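Local coordinates for protein ten1 (Schizosaccharomyces pombe, PDB 3KF6) that pairs with Stn1 in an Rpa2-Rpa3-like complex, binds single-stranded telomeric DNA and is required for telomere maintenance, at residues L9-Q14 with E100-D105; C18-K23 with G70-D75; R25-V30 with H63-I68; T52-D57 with V78-I83. All coordinates share one frame; numbering follows the deposited sequence.

Contact 1: residues L9-Q14 with E100-D105; sequences LIFINQ and ERQKCD
The side-chain amides of Gln14 and Gln102 meet tip to tip, their planes 29° apart and thus nearly coplanar, and each uses its edge to pair with the other. Gln102 NE2 donates to Gln14 OE1 at 2.9 Å, almost straight and onto a lone pair in the carbonyl plane. The return bond, from Gln14 NE2 to Gln102 OE1 at 3.0 Å, is nearly as straight but reaches its acceptor tilted 20° from the carbonyl plane. Two amides doubly bonded illustrate how neutral groups can dock in a fixed orientation.

Gln102 NE2 also donates to the carbonyl Leu9 O at 3.1 Å, a partner lying close to the amide plane, and it passes 3.9 Å from CG2 of Ile10. On the other amide, Gln14 OE1 accepts a 2.8 Å bond from the backbone N of Phe11, so two N-H groups grip this oxygen. Gln102 can span the gap because its chain is extended beyond CG (chi2 -179°). Beside the amides, Leu9 CD2 lies 4.0 Å from Arg101 NH1, the two side chains crossing at about a right angle. The polar partners of that guanidinium lie mainly on the partner subunit: NH1 donates to the carbonyl O of Asp72 of Stn1, and Trp136 of Stn1 makes a cation-pi contact with it.

The contact thus ties the loop after strand 8-9 to the last turn of helix 91-103, with Phe11 packing on Val98 and Ser99 of that helix and Ile10 bonding through its backbone to Arg25 of strand 23-34.

Contact 2: residues C18-K23 with G70-D75; sequences CKDGQK and GRKRQD
Lys72 and Asp20 meet in a salt bridge at the tight heart of this contact, where NZ lies 2.6 Å from OD1 on the syn side, though 31° out of the carboxylate plane. The ammonium has further company: Asp75 OD1, 3.2 Å from NZ and met from above its carboxylate plane, and, more weakly, the carbonyl of Cys18. Two acids around one buried lysine probably stabilise its charge. The chain of Lys72 bends only at its end, where chi4 of -75° swings NZ toward these oxygens.

The backbone is held closely too: Gly21 N donates to Lys72 O at 2.6 Å, and Lys72 N to Gln22 O at 3.1 Å. The first of these bonds comes from within a type II turn, Lys19 to Gln22.

Towards Lys23 and Arg71, a non-hydrogen-bonded antiparallel pair, the grip is looser. Lys23 CE lies over one face of the guanidinium, 3.7 Å from Arg71 NH2, while Gly21 O takes only a weak bond from Arg71 NH1 at the edge. Asp5 forms salt bridges with both cations, Lys23 NZ and Arg71 NH1, and Lys23 NZ also bonds to the carbonyl of Leu2. On the solvent side, Lys19, Arg73 and Gln74 point away from the opposing segment.

The contact joins the loop before strand 23-34 to the end of strand 65-74, whose Arg71 bonds through its backbone to Asp79 of strand 77-85.

Contact 3: residues R25-V30 with H63-I68; sequences RFLGCV and HEWLNI
Asn67 OD1 is gripped by two waters that bridge to Arg25 across the strand pair. Water 1 donates to OD1 at 2.9 Å and accepts from Arg25 NE at the guanidinium edge; water 2 makes the corresponding link to NH2. The guanidinium also forms a salt bridge with Glu132 of Stn1, which makes this polar end part of the subunit interface.

Inward, backbone bonds run in the alternating pattern of an antiparallel ladder, with Phe26-Ile68 and Gly28-Leu66 as the hydrogen-bonded pairs. Where the strand of Trp65 has not yet begun, His63 N still donates to Val30 O at 2.7 Å.

On the face of Leu27, Cys29 and Trp65, the indole lies across the ladder. Cys29 CB sits over the centre of its six-membered ring, 3.5 Å from that centroid, while SG stands over the five-membered ring at 4.1 Å from its centroid. Cys29 SG is anti to the backbone N (chi1 -174°), which carries it over the pyrrole part. Leu27 CG approaches Trp65 CE3 at 3.5 Å, its side chain crossing the indole's at about a right angle. The other face carries Phe26, whose ring receives Ile68 CB over one face, offset toward the rim; CZ touches Ile68 CG2 at 3.7 Å.

Leu27 and Trp65 on the outer face pack against the C-terminal helix 91-103. Five strands closed into a barrel, with Phe26, Leu66 and Ile68 facing the interior, are the mark of the OB fold.

Contact 4: residues T52-D57 with V78-I83; sequences TVVLPD and VDVLLI
Val80 and Ile83 of strand 77-85 meet Val54 in a small hydrophobic cluster on the side of an OB-fold barrel, a case of a connecting loop held to a strand by apolar contacts. Along the strand, Val78 and Asp79 serve other neighbours: Val78 packs on Phe26 and Val47, and Asp79 pairs with Arg73. Val80 is the first to reach the loop, and its CG1 lies 3.7 Å from Val54 CG1, the two side chains crossing at about a right angle. Its carbonyl O meets Val53 CG2 more loosely, at 4.1 Å.

At Leu81 the chain turns a corner, and Leu81 and Leu82 together face Val69 in a classic beta bulge. Both leucines point away from the loop; Leu82 instead packs on Tyr55 of Stn1. Beyond the corner Ile83 returns toward Val54. Its chain continues extended from CG1 (chi2 174°), which sends CD1 outward to the loop.

That methyl gathers the contacts at this end. Pro56 CG approaches it at 4.1 Å, their side chains at about a right angle, and Val54 uses both its side chain and its backbone: CG1 and the carbonyl O each lie 3.8 Å from Ile83 CD1.

Overall arrangement
The four contacts show how one small OB fold is closed from several sides. Contact 3 is the most central; contact 2 lies about 17 Å from it, centre to centre, further along strand 65-74. Contact 4 touches both: Ile68 packs on Val80 and Ile83, while Arg73 NH2 reaches Asp79 OD1 at 2.9 Å. Contact 1 connects with contact 3 through Ile12 against Phe26, and with contact 2 through Ile10 against Cys18. Contacts 1 and 4 lie on opposite sides of the chain's centre, about 23 Å between centres. Stn1 reaches all four, through Arg101, Lys23, Arg25 and Leu82 among others, so the same elements that close the fold also help build the heterodimer.

Contact 1: residues L9-Q14 with E100-D105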
loop_
_atom_site.group_PDB
_atom_site.type_symbol
_atom_site.label_atom_id
_atom_site.label_comp_id
_atom_site.label_asym_id
_atom_site.label_seq_id
_atom_site.Cartn_x
_atom_site.Cartn_y
_atom_site.Cartn_z
ATOM N N LEU B 9 -5.761 6.699 1.148
ATOM C CA LEU B 9 -4.967 7.104 2.301
ATOM C C LEU B 9 -5.424 8.487 2.741
ATOM O O LEU B 9 -5.231 9.467 2.020
ATOM C CB LEU B 9 -3.486 7.120 1.922
ATOM C CG LEU B 9 -2.478 7.478 3.011
ATOM C CD1 LEU B 9 -2.547 6.460 4.150
ATOM C CD2 LEU B 9 -1.080 7.502 2.394
ATOM N N ILE B 10 -6.012 8.567 3.932
ATOM C CA ILE B 10 -6.537 9.836 4.437
ATOM C C ILE B 10 -6.297 10.048 5.929
ATOM O O ILE B 10 -5.745 9.195 6.612
ATOM C CB ILE B 10 -8.053 9.906 4.231
ATOM C CG1 ILE B 10 -8.721 8.762 5.001
ATOM C CG2 ILE B 10 -8.393 9.809 2.753
ATOM C CD1 ILE B 10 -10.238 8.831 5.011
ATOM N N PHE B 11 -6.723 11.208 6.424
ATOM C CA PHE B 11 -6.622 11.511 7.842
ATOM C C PHE B 11 -7.997 11.199 8.408
ATOM O O PHE B 11 -8.980 11.163 7.668
ATOM C CB PHE B 11 -6.321 12.997 8.077
ATOM C CG PHE B 11 -4.984 13.433 7.571
ATOM C CD1 PHE B 11 -4.879 14.140 6.379
ATOM C CD2 PHE B 11 -3.827 13.132 8.280
ATOM C CE1 PHE B 11 -3.633 14.544 5.899
ATOM C CE2 PHE B 11 -2.579 13.530 7.809
ATOM C CZ PHE B 11 -2.484 14.239 6.615
ATOM N N ILE B 12 -8.073 10.964 9.712
ATOM C CA ILE B 12 -9.358 10.668 10.320
ATOM C C ILE B 12 -10.347 11.805 10.077
ATOM O O ILE B 12 -11.532 11.561 9.845
ATOM C CB ILE B 12 -9.205 10.404 11.833
ATOM C CG1 ILE B 12 -8.576 9.019 12.037
ATOM C CG2 ILE B 12 -10.566 10.495 12.533
ATOM C CD1 ILE B 12 -8.338 8.652 13.488
ATOM N N ASN B 13 -9.856 13.041 10.106
ATOM C CA ASN B 13 -10.718 14.198 9.890
ATOM C C ASN B 13 -11.318 14.267 8.484
ATOM O O ASN B 13 -12.154 15.131 8.211
ATOM C CB ASN B 13 -9.958 15.499 10.190
ATOM C CG ASN B 13 -8.778 15.723 9.265
ATOM O OD1 ASN B 13 -8.921 15.712 8.042
ATOM N ND2 ASN B 13 -7.602 15.942 9.847
ATOM N N GLN B 14 -10.903 13.367 7.595
ATOM C CA GLN B 14 -11.419 13.356 6.225
ATOM C C GLN B 14 -12.380 12.201 5.973
ATOM O O GLN B 14 -12.969 12.095 4.900
ATOM C CB GLN B 14 -10.272 13.261 5.211
ATOM C CG GLN B 14 -9.253 14.379 5.289
ATOM C CD GLN B 14 -8.079 14.138 4.360
ATOM O OE1 GLN B 14 -7.446 13.080 4.409
ATOM N NE2 GLN B 14 -7.782 15.114 3.506
ATOM N N GLU B 100 1.102 15.300 1.093
ATOM C CA GLU B 100 1.753 15.423 -0.208
ATOM C C GLU B 100 1.154 14.477 -1.239
ATOM O O GLU B 100 0.951 14.853 -2.391
ATOM C CB GLU B 100 3.257 15.164 -0.089
ATOM C CG GLU B 100 4.038 16.314 0.495
ATOM C CD GLU B 100 3.793 17.609 -0.261
ATOM O OE1 GLU B 100 3.081 18.483 0.275
ATOM O OE2 GLU B 100 4.301 17.745 -1.396
ATOM N N ARG B 101 0.872 13.245 -0.830
ATOM C CA ARG B 101 0.292 12.285 -1.760
ATOM C C ARG B 101 -1.077 12.718 -2.267
ATOM O O ARG B 101 -1.455 12.387 -3.384
ATOM C CB ARG B 101 0.182 10.899 -1.117
ATOM C CG ARG B 101 1.520 10.234 -0.926
ATOM C CD ARG B 101 1.356 8.769 -0.637
ATOM N NE ARG B 101 0.647 8.079 -1.716
ATOM C CZ ARG B 101 0.426 6.769 -1.730
ATOM N NH1 ARG B 101 0.863 6.013 -0.732
ATOM N NH2 ARG B 101 -0.249 6.215 -2.732
ATOM N N GLN B 102 -1.823 13.450 -1.447
ATOM C CA GLN B 102 -3.146 13.911 -1.856
ATOM C C GLN B 102 -3.019 15.112 -2.790
ATOM O O GLN B 102 -3.853 15.313 -3.675
ATOM C CB GLN B 102 -3.986 14.296 -0.626
ATOM C CG GLN B 102 -4.281 13.132 0.302
ATOM C CD GLN B 102 -5.138 13.522 1.498
ATOM O OE1 GLN B 102 -5.289 14.700 1.823
ATOM N NE2 GLN B 102 -5.687 12.523 2.173
ATOM N N LYS B 103 -1.956 15.889 -2.606
ATOM C CA LYS B 103 -1.740 17.091 -3.407
ATOM C C LYS B 103 -0.942 16.903 -4.701
ATOM O O LYS B 103 -1.137 17.657 -5.660
ATOM C CB LYS B 103 -1.069 18.163 -2.546
ATOM C CG LYS B 103 -1.895 18.566 -1.326
ATOM C CD LYS B 103 -1.122 19.512 -0.418
ATOM C CE LYS B 103 -1.895 19.810 0.860
ATOM N NZ LYS B 103 -3.174 20.533 0.604
ATOM N N CYS B 104 -0.046 15.914 -4.734
ATOM C CA CYS B 104 0.765 15.660 -5.930
ATOM C C CYS B 104 0.057 14.669 -6.852
ATOM O O CYS B 104 -0.487 13.660 -6.399
ATOM C CB CYS B 104 2.142 15.119 -5.538
ATOM S SG CYS B 104 3.057 16.209 -4.430
ATOM N N ASP B 105 0.057 14.955 -8.149
ATOM C CA ASP B 105 -0.615 14.076 -9.107
ATOM C C ASP B 105 0.056 12.719 -9.361
ATOM O O ASP B 105 1.157 12.456 -8.835
ATOM C CB ASP B 105 -0.760 14.770 -10.455
ATOM C CG ASP B 105 -1.955 15.699 -10.510
ATOM O OD1 ASP B 105 -2.862 15.513 -9.677
ATOM O OD2 ASP B 105 -2.001 16.614 -11.369
ATOM O OXT ASP B 105 -0.532 11.923 -10.127
#

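Contact 2: residues C18-K23 with G70-D75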
loop_
_atom_site.group_PDB
_atom_site.type_symbol
_atom_site.label_atom_id
_atom_site.label_comp_id
_atom_site.label_asym_id
_atom_site.label_seq_id
_atom_site.Cartn_x
_atom_site.Cartn_y
_atom_site.Cartn_z
ATOM N N CYS B 18 -15.668 11.160 2.713
ATOM C CA CYS B 18 -15.700 10.018 1.803
ATOM C C CYS B 18 -17.044 9.299 1.757
ATOM O O CYS B 18 -17.881 9.459 2.645
ATOM C CB CYS B 18 -14.584 9.038 2.173
ATOM S SG CYS B 18 -12.943 9.818 2.205
ATOM N N LYS B 19 -17.235 8.503 0.709
ATOM C CA LYS B 19 -18.476 7.763 0.492
ATOM C C LYS B 19 -18.534 6.431 1.230
ATOM O O LYS B 19 -17.518 5.755 1.395
ATOM C CB LYS B 19 -18.659 7.502 -1.003
ATOM C CG LYS B 19 -18.548 8.745 -1.869
ATOM C CD LYS B 19 -18.574 8.389 -3.344
ATOM C CE LYS B 19 -18.417 9.625 -4.206
ATOM N NZ LYS B 19 -19.502 10.615 -3.946
ATOM N N ASP B 20 -19.733 6.051 1.662
ATOM C CA ASP B 20 -19.914 4.786 2.364
ATOM C C ASP B 20 -19.553 3.624 1.440
ATOM O O ASP B 20 -19.887 3.640 0.255
ATOM C CB ASP B 20 -21.362 4.629 2.839
ATOM C CG ASP B 20 -21.773 5.697 3.834
ATOM O OD1 ASP B 20 -20.899 6.200 4.570
ATOM O OD2 ASP B 20 -22.977 6.024 3.893
ATOM N N GLY B 21 -18.871 2.623 1.989
ATOM C CA GLY B 21 -18.474 1.462 1.212
ATOM C C GLY B 21 -17.065 1.593 0.659
ATOM O O GLY B 21 -16.472 0.633 0.177
ATOM N N GLN B 22 -16.528 2.799 0.738
ATOM C CA GLN B 22 -15.192 3.088 0.241
ATOM C C GLN B 22 -14.125 2.546 1.190
ATOM O O GLN B 22 -14.245 2.683 2.409
ATOM C CB GLN B 22 -15.067 4.598 0.096
ATOM C CG GLN B 22 -13.801 5.125 -0.502
ATOM C CD GLN B 22 -13.889 6.623 -0.670
ATOM O OE1 GLN B 22 -14.696 7.123 -1.454
ATOM N NE2 GLN B 22 -13.079 7.351 0.084
ATOM N N LYS B 23 -13.095 1.912 0.634
ATOM C CA LYS B 23 -12.010 1.379 1.458
ATOM C C LYS B 23 -11.085 2.531 1.823
ATOM O O LYS B 23 -10.657 3.287 0.957
ATOM C CB LYS B 23 -11.226 0.310 0.706
ATOM C CG LYS B 23 -10.084 -0.290 1.528
ATOM C CD LYS B 23 -9.323 -1.362 0.752
ATOM C CE LYS B 23 -10.189 -2.575 0.456
ATOM N NZ LYS B 23 -9.458 -3.613 -0.329
ATOM N N GLY B 70 -10.037 -0.234 6.350
ATOM C CA GLY B 70 -11.403 -0.684 6.522
ATOM C C GLY B 70 -12.332 0.007 5.554
ATOM O O GLY B 70 -11.885 0.770 4.702
ATOM N N ARG B 71 -13.626 -0.265 5.679
ATOM C CA ARG B 71 -14.621 0.351 4.808
ATOM C C ARG B 71 -15.551 1.247 5.606
ATOM O O ARG B 71 -15.987 0.887 6.702
ATOM C CB ARG B 71 -15.458 -0.715 4.097
ATOM C CG ARG B 71 -14.711 -1.533 3.076
ATOM C CD ARG B 71 -15.675 -2.401 2.268
ATOM N NE ARG B 71 -14.941 -3.263 1.353
ATOM C CZ ARG B 71 -14.306 -2.830 0.269
ATOM N NH1 ARG B 71 -14.323 -1.541 -0.046
ATOM N NH2 ARG B 71 -13.627 -3.686 -0.480
ATOM N N LYS B 72 -15.855 2.415 5.054
ATOM C CA LYS B 72 -16.752 3.348 5.718
ATOM C C LYS B 72 -18.168 2.779 5.691
ATOM O O LYS B 72 -18.682 2.437 4.625
ATOM C CB LYS B 72 -16.716 4.707 5.010
ATOM C CG LYS B 72 -17.625 5.769 5.614
ATOM C CD LYS B 72 -17.286 7.141 5.042
ATOM C CE LYS B 72 -18.116 8.254 5.667
ATOM N NZ LYS B 72 -19.510 8.261 5.155
ATOM N N ARG B 73 -18.784 2.672 6.866
ATOM C CA ARG B 73 -20.146 2.151 6.989
ATOM C C ARG B 73 -21.130 3.303 6.807
ATOM O O ARG B 73 -22.118 3.193 6.080
ATOM C CB ARG B 73 -20.339 1.510 8.366
ATOM C CG ARG B 73 -21.745 1.001 8.625
ATOM C CD ARG B 73 -21.956 0.666 10.095
ATOM N NE ARG B 73 -21.099 -0.422 10.559
ATOM C CZ ARG B 73 -21.116 -0.904 11.798
ATOM N NH1 ARG B 73 -21.947 -0.391 12.698
ATOM N NH2 ARG B 73 -20.309 -1.899 12.139
ATOM N N GLN B 74 -20.839 4.404 7.489
ATOM C CA GLN B 74 -21.625 5.631 7.436
ATOM C C GLN B 74 -20.765 6.672 8.144
ATOM O O GLN B 74 -19.700 6.338 8.667
ATOM C CB GLN B 74 -22.976 5.457 8.147
ATOM C CG GLN B 74 -22.879 5.017 9.592
ATOM C CD GLN B 74 -24.230 4.899 10.265
ATOM O OE1 GLN B 74 -24.906 5.899 10.505
ATOM N NE2 GLN B 74 -24.634 3.670 10.571
ATOM N N ASP B 75 -21.197 7.928 8.164
ATOM C CA ASP B 75 -20.392 8.952 8.816
ATOM C C ASP B 75 -19.981 8.539 10.226
ATOM O O ASP B 75 -20.798 8.057 11.012
ATOM C CB ASP B 75 -21.141 10.286 8.871
ATOM C CG ASP B 75 -21.327 10.907 7.500
ATOM O OD1 ASP B 75 -20.363 10.899 6.703
ATOM O OD2 ASP B 75 -22.431 11.418 7.222
#

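Contact 3: residues R25-V30 with H63-I68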
loop_
_atom_site.group_PDB
_atom_site.type_symbol
_atom_site.label_atom_id
_atom_site.label_comp_id
_atom_site.label_asym_id
_atom_site.label_seq_id
_atom_site.Cartn_x
_atom_site.Cartn_y
_atom_site.Cartn_z
ATOM N N ARG B 25 -7.659 3.972 4.412
ATOM C CA ARG B 25 -6.523 3.637 5.262
ATOM C C ARG B 25 -6.167 4.891 6.051
ATOM O O ARG B 25 -6.005 5.971 5.476
ATOM C CB ARG B 25 -5.303 3.173 4.459
ATOM C CG ARG B 25 -4.095 3.022 5.379
ATOM C CD ARG B 25 -2.827 2.610 4.672
ATOM N NE ARG B 25 -1.670 2.834 5.538
ATOM C CZ ARG B 25 -0.448 2.373 5.285
ATOM N NH1 ARG B 25 -0.218 1.656 4.189
ATOM N NH2 ARG B 25 0.543 2.635 6.127
ATOM N N PHE B 26 -6.057 4.754 7.371
ATOM C CA PHE B 26 -5.724 5.891 8.214
ATOM C C PHE B 26 -5.053 5.465 9.511
ATOM O O PHE B 26 -5.111 4.297 9.907
ATOM C CB PHE B 26 -6.984 6.711 8.533
ATOM C CG PHE B 26 -8.100 5.906 9.132
ATOM C CD1 PHE B 26 -9.023 5.262 8.320
ATOM C CD2 PHE B 26 -8.220 5.782 10.514
ATOM C CE1 PHE B 26 -10.057 4.501 8.874
ATOM C CE2 PHE B 26 -9.247 5.021 11.077
ATOM C CZ PHE B 26 -10.163 4.382 10.255
ATOM N N LEU B 27 -4.417 6.433 10.161
ATOM C CA LEU B 27 -3.721 6.212 11.420
ATOM C C LEU B 27 -4.530 6.883 12.524
ATOM O O LEU B 27 -5.047 7.986 12.343
ATOM C CB LEU B 27 -2.318 6.822 11.330
ATOM C CG LEU B 27 -1.423 6.804 12.566
ATOM C CD1 LEU B 27 -1.098 5.374 12.957
ATOM C CD2 LEU B 27 -0.146 7.580 12.266
ATOM N N GLY B 28 -4.642 6.220 13.668
ATOM C CA GLY B 28 -5.403 6.791 14.763
ATOM C C GLY B 28 -4.857 6.396 16.118
ATOM O O GLY B 28 -4.161 5.384 16.250
ATOM N N CYS B 29 -5.184 7.201 17.126
ATOM C CA CYS B 29 -4.731 6.971 18.491
ATOM C C CYS B 29 -5.864 6.373 19.328
ATOM O O CYS B 29 -6.975 6.909 19.354
ATOM C CB CYS B 29 -4.266 8.298 19.088
ATOM S SG CYS B 29 -3.528 8.149 20.705
ATOM N N VAL B 30 -5.580 5.272 20.020
ATOM C CA VAL B 30 -6.607 4.607 20.815
ATOM C C VAL B 30 -7.134 5.432 21.982
ATOM O O VAL B 30 -6.384 5.821 22.876
ATOM C CB VAL B 30 -6.107 3.247 21.356
ATOM C CG1 VAL B 30 -7.196 2.586 22.189
ATOM C CG2 VAL B 30 -5.730 2.339 20.198
ATOM N N HIS B 63 -4.018 5.116 24.076
ATOM C CA HIS B 63 -3.122 6.102 23.485
ATOM C C HIS B 63 -2.088 5.549 22.509
ATOM O O HIS B 63 -1.246 6.298 22.015
ATOM C CB HIS B 63 -2.417 6.909 24.580
ATOM C CG HIS B 63 -3.349 7.750 25.398
ATOM N ND1 HIS B 63 -4.200 8.675 24.834
ATOM C CD2 HIS B 63 -3.564 7.803 26.733
ATOM C CE1 HIS B 63 -4.902 9.263 25.788
ATOM N NE2 HIS B 63 -4.534 8.751 26.950
ATOM N N GLU B 64 -2.137 4.253 22.219
ATOM C CA GLU B 64 -1.181 3.717 21.258
ATOM C C GLU B 64 -1.717 4.011 19.858
ATOM O O GLU B 64 -2.928 4.180 19.666
ATOM C CB GLU B 64 -0.964 2.215 21.448
ATOM C CG GLU B 64 -2.071 1.309 20.953
ATOM C CD GLU B 64 -1.621 -0.139 20.925
ATOM O OE1 GLU B 64 -0.717 -0.453 20.126
ATOM O OE2 GLU B 64 -2.152 -0.959 21.702
ATOM N N TRP B 65 -0.814 4.089 18.888
ATOM C CA TRP B 65 -1.205 4.396 17.519
ATOM C C TRP B 65 -1.348 3.158 16.647
ATOM O O TRP B 65 -0.497 2.266 16.664
ATOM C CB TRP B 65 -0.209 5.380 16.904
ATOM C CG TRP B 65 -0.328 6.768 17.492
ATOM C CD1 TRP B 65 0.241 7.229 18.646
ATOM C CD2 TRP B 65 -1.098 7.853 16.962
ATOM N NE1 TRP B 65 -0.127 8.536 18.866
ATOM C CE2 TRP B 65 -0.950 8.943 17.848
ATOM C CE3 TRP B 65 -1.902 8.007 15.824
ATOM C CZ2 TRP B 65 -1.578 10.174 17.631
ATOM C CZ3 TRP B 65 -2.527 9.232 15.608
ATOM C CH2 TRP B 65 -2.361 10.300 16.509
ATOM N N LEU B 66 -2.435 3.121 15.880
ATOM C CA LEU B 66 -2.734 1.990 15.008
ATOM C C LEU B 66 -2.992 2.393 13.566
ATOM O O LEU B 66 -3.553 3.456 13.308
ATOM C CB LEU B 66 -3.990 1.271 15.507
ATOM C CG LEU B 66 -3.987 0.704 16.925
ATOM C CD1 LEU B 66 -5.370 0.138 17.239
ATOM C CD2 LEU B 66 -2.918 -0.377 17.040
ATOM N N ASN B 67 -2.568 1.540 12.638
ATOM C CA ASN B 67 -2.838 1.760 11.215
ATOM C C ASN B 67 -4.090 0.929 10.955
ATOM O O ASN B 67 -4.168 -0.231 11.363
ATOM C CB ASN B 67 -1.702 1.248 10.326
ATOM C CG ASN B 67 -0.561 2.231 10.207
ATOM O OD1 ASN B 67 -0.769 3.428 9.998
ATOM N ND2 ASN B 67 0.660 1.728 10.322
ATOM N N ILE B 68 -5.058 1.519 10.265
ATOM C CA ILE B 68 -6.321 0.854 9.986
ATOM C C ILE B 68 -6.662 0.840 8.505
ATOM O O ILE B 68 -6.470 1.833 7.817
ATOM C CB ILE B 68 -7.500 1.595 10.690
ATOM C CG1 ILE B 68 -7.321 1.562 12.209
ATOM C CG2 ILE B 68 -8.839 0.972 10.295
ATOM C CD1 ILE B 68 -7.445 0.188 12.811
HETATM O O HOH W 1 -1.904 4.664 7.685
HETATM O O HOH W 2 1.527 4.472 7.974
#

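Contact 4: residues T52-D57 with V78-I83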
loop_
_atom_site.group_PDB
_atom_site.type_symbol
_atom_site.label_atom_id
_atom_site.label_comp_id
_atom_site.label_asym_id
_atom_site.label_seq_id
_atom_site.Cartn_x
_atom_site.Cartn_y
_atom_site.Cartn_z
ATOM N N THR B 52 -15.120 -6.086 15.730
ATOM C CA THR B 52 -15.736 -7.329 16.176
ATOM C C THR B 52 -15.246 -8.571 15.428
ATOM O O THR B 52 -15.033 -9.617 16.038
ATOM C CB THR B 52 -17.272 -7.258 16.048
ATOM O OG1 THR B 52 -17.764 -6.149 16.807
ATOM C CG2 THR B 52 -17.912 -8.538 16.568
ATOM N N VAL B 53 -15.067 -8.463 14.115
ATOM C CA VAL B 53 -14.620 -9.606 13.326
ATOM C C VAL B 53 -13.101 -9.751 13.279
ATOM O O VAL B 53 -12.581 -10.799 12.899
ATOM C CB VAL B 53 -15.124 -9.529 11.867
ATOM C CG1 VAL B 53 -16.649 -9.481 11.838
ATOM C CG2 VAL B 53 -14.529 -8.320 11.157
ATOM N N VAL B 54 -12.384 -8.703 13.670
ATOM C CA VAL B 54 -10.925 -8.741 13.640
ATOM C C VAL B 54 -10.306 -8.445 15.008
ATOM O O VAL B 54 -9.464 -7.557 15.149
ATOM C CB VAL B 54 -10.382 -7.750 12.578
ATOM C CG1 VAL B 54 -10.777 -6.326 12.941
ATOM C CG2 VAL B 54 -8.870 -7.889 12.448
ATOM N N LEU B 55 -10.722 -9.206 16.016
ATOM C CA LEU B 55 -10.201 -9.027 17.368
ATOM C C LEU B 55 -8.719 -9.376 17.462
ATOM O O LEU B 55 -8.319 -10.506 17.191
ATOM C CB LEU B 55 -10.990 -9.884 18.362
ATOM C CG LEU B 55 -12.184 -9.234 19.068
ATOM C CD1 LEU B 55 -13.141 -8.643 18.057
ATOM C CD2 LEU B 55 -12.889 -10.274 19.925
ATOM N N PRO B 56 -7.883 -8.397 17.843
ATOM C CA PRO B 56 -6.439 -8.612 17.973
ATOM C C PRO B 56 -6.129 -9.682 19.015
ATOM O O PRO B 56 -6.838 -9.810 20.013
ATOM C CB PRO B 56 -5.923 -7.236 18.389
ATOM C CG PRO B 56 -6.894 -6.306 17.731
ATOM C CD PRO B 56 -8.215 -6.972 18.018
ATOM N N ASP B 57 -5.067 -10.444 18.780
ATOM C CA ASP B 57 -4.675 -11.500 19.704
ATOM C C ASP B 57 -3.706 -10.978 20.766
ATOM O O ASP B 57 -3.057 -11.752 21.474
ATOM C CB ASP B 57 -4.049 -12.665 18.929
ATOM C CG ASP B 57 -2.823 -12.257 18.149
ATOM O OD1 ASP B 57 -2.202 -13.145 17.525
ATOM O OD2 ASP B 57 -2.481 -11.055 18.154
ATOM N N VAL B 78 -16.382 3.059 10.837
ATOM C CA VAL B 78 -15.597 2.282 9.889
ATOM C C VAL B 78 -15.543 0.806 10.274
ATOM O O VAL B 78 -15.277 0.467 11.429
ATOM C CB VAL B 78 -14.138 2.803 9.816
ATOM C CG1 VAL B 78 -13.284 1.843 9.001
ATOM C CG2 VAL B 78 -14.104 4.204 9.211
ATOM N N ASP B 79 -15.805 -0.065 9.306
ATOM C CA ASP B 79 -15.734 -1.506 9.528
ATOM C C ASP B 79 -14.293 -1.911 9.233
ATOM O O ASP B 79 -13.847 -1.859 8.087
ATOM C CB ASP B 79 -16.691 -2.248 8.590
ATOM C CG ASP B 79 -18.118 -2.254 9.098
ATOM O OD1 ASP B 79 -18.345 -2.760 10.219
ATOM O OD2 ASP B 79 -19.013 -1.758 8.382
ATOM N N VAL B 80 -13.567 -2.318 10.269
ATOM C CA VAL B 80 -12.164 -2.688 10.114
ATOM C C VAL B 80 -11.885 -4.009 9.412
ATOM O O VAL B 80 -12.530 -5.024 9.685
ATOM C CB VAL B 80 -11.448 -2.709 11.483
ATOM C CG1 VAL B 80 -9.980 -3.058 11.297
ATOM C CG2 VAL B 80 -11.592 -1.351 12.160
ATOM N N LEU B 81 -10.899 -3.983 8.515
ATOM C CA LEU B 81 -10.485 -5.161 7.761
ATOM C C LEU B 81 -9.072 -5.580 8.165
ATOM O O LEU B 81 -8.752 -6.768 8.216
ATOM C CB LEU B 81 -10.511 -4.864 6.256
ATOM C CG LEU B 81 -11.861 -4.449 5.663
ATOM C CD1 LEU B 81 -11.680 -4.063 4.206
ATOM C CD2 LEU B 81 -12.855 -5.583 5.802
ATOM N N LEU B 82 -8.222 -4.595 8.440
ATOM C CA LEU B 82 -6.847 -4.862 8.845
ATOM C C LEU B 82 -6.392 -3.885 9.919
ATOM O O LEU B 82 -6.721 -2.701 9.868
ATOM C CB LEU B 82 -5.895 -4.734 7.655
ATOM C CG LEU B 82 -6.030 -5.691 6.469
ATOM C CD1 LEU B 82 -5.104 -5.230 5.358
ATOM C CD2 LEU B 82 -5.688 -7.108 6.902
ATOM N N ILE B 83 -5.626 -4.387 10.886
ATOM C CA ILE B 83 -5.100 -3.553 11.959
ATOM C C ILE B 83 -3.621 -3.878 12.161
ATOM O O ILE B 83 -3.229 -5.046 12.164
ATOM C CB ILE B 83 -5.804 -3.819 13.310
ATOM C CG1 ILE B 83 -7.317 -3.725 13.157
ATOM C CG2 ILE B 83 -5.322 -2.811 14.352
ATOM C CD1 ILE B 83 -8.063 -4.118 14.424
#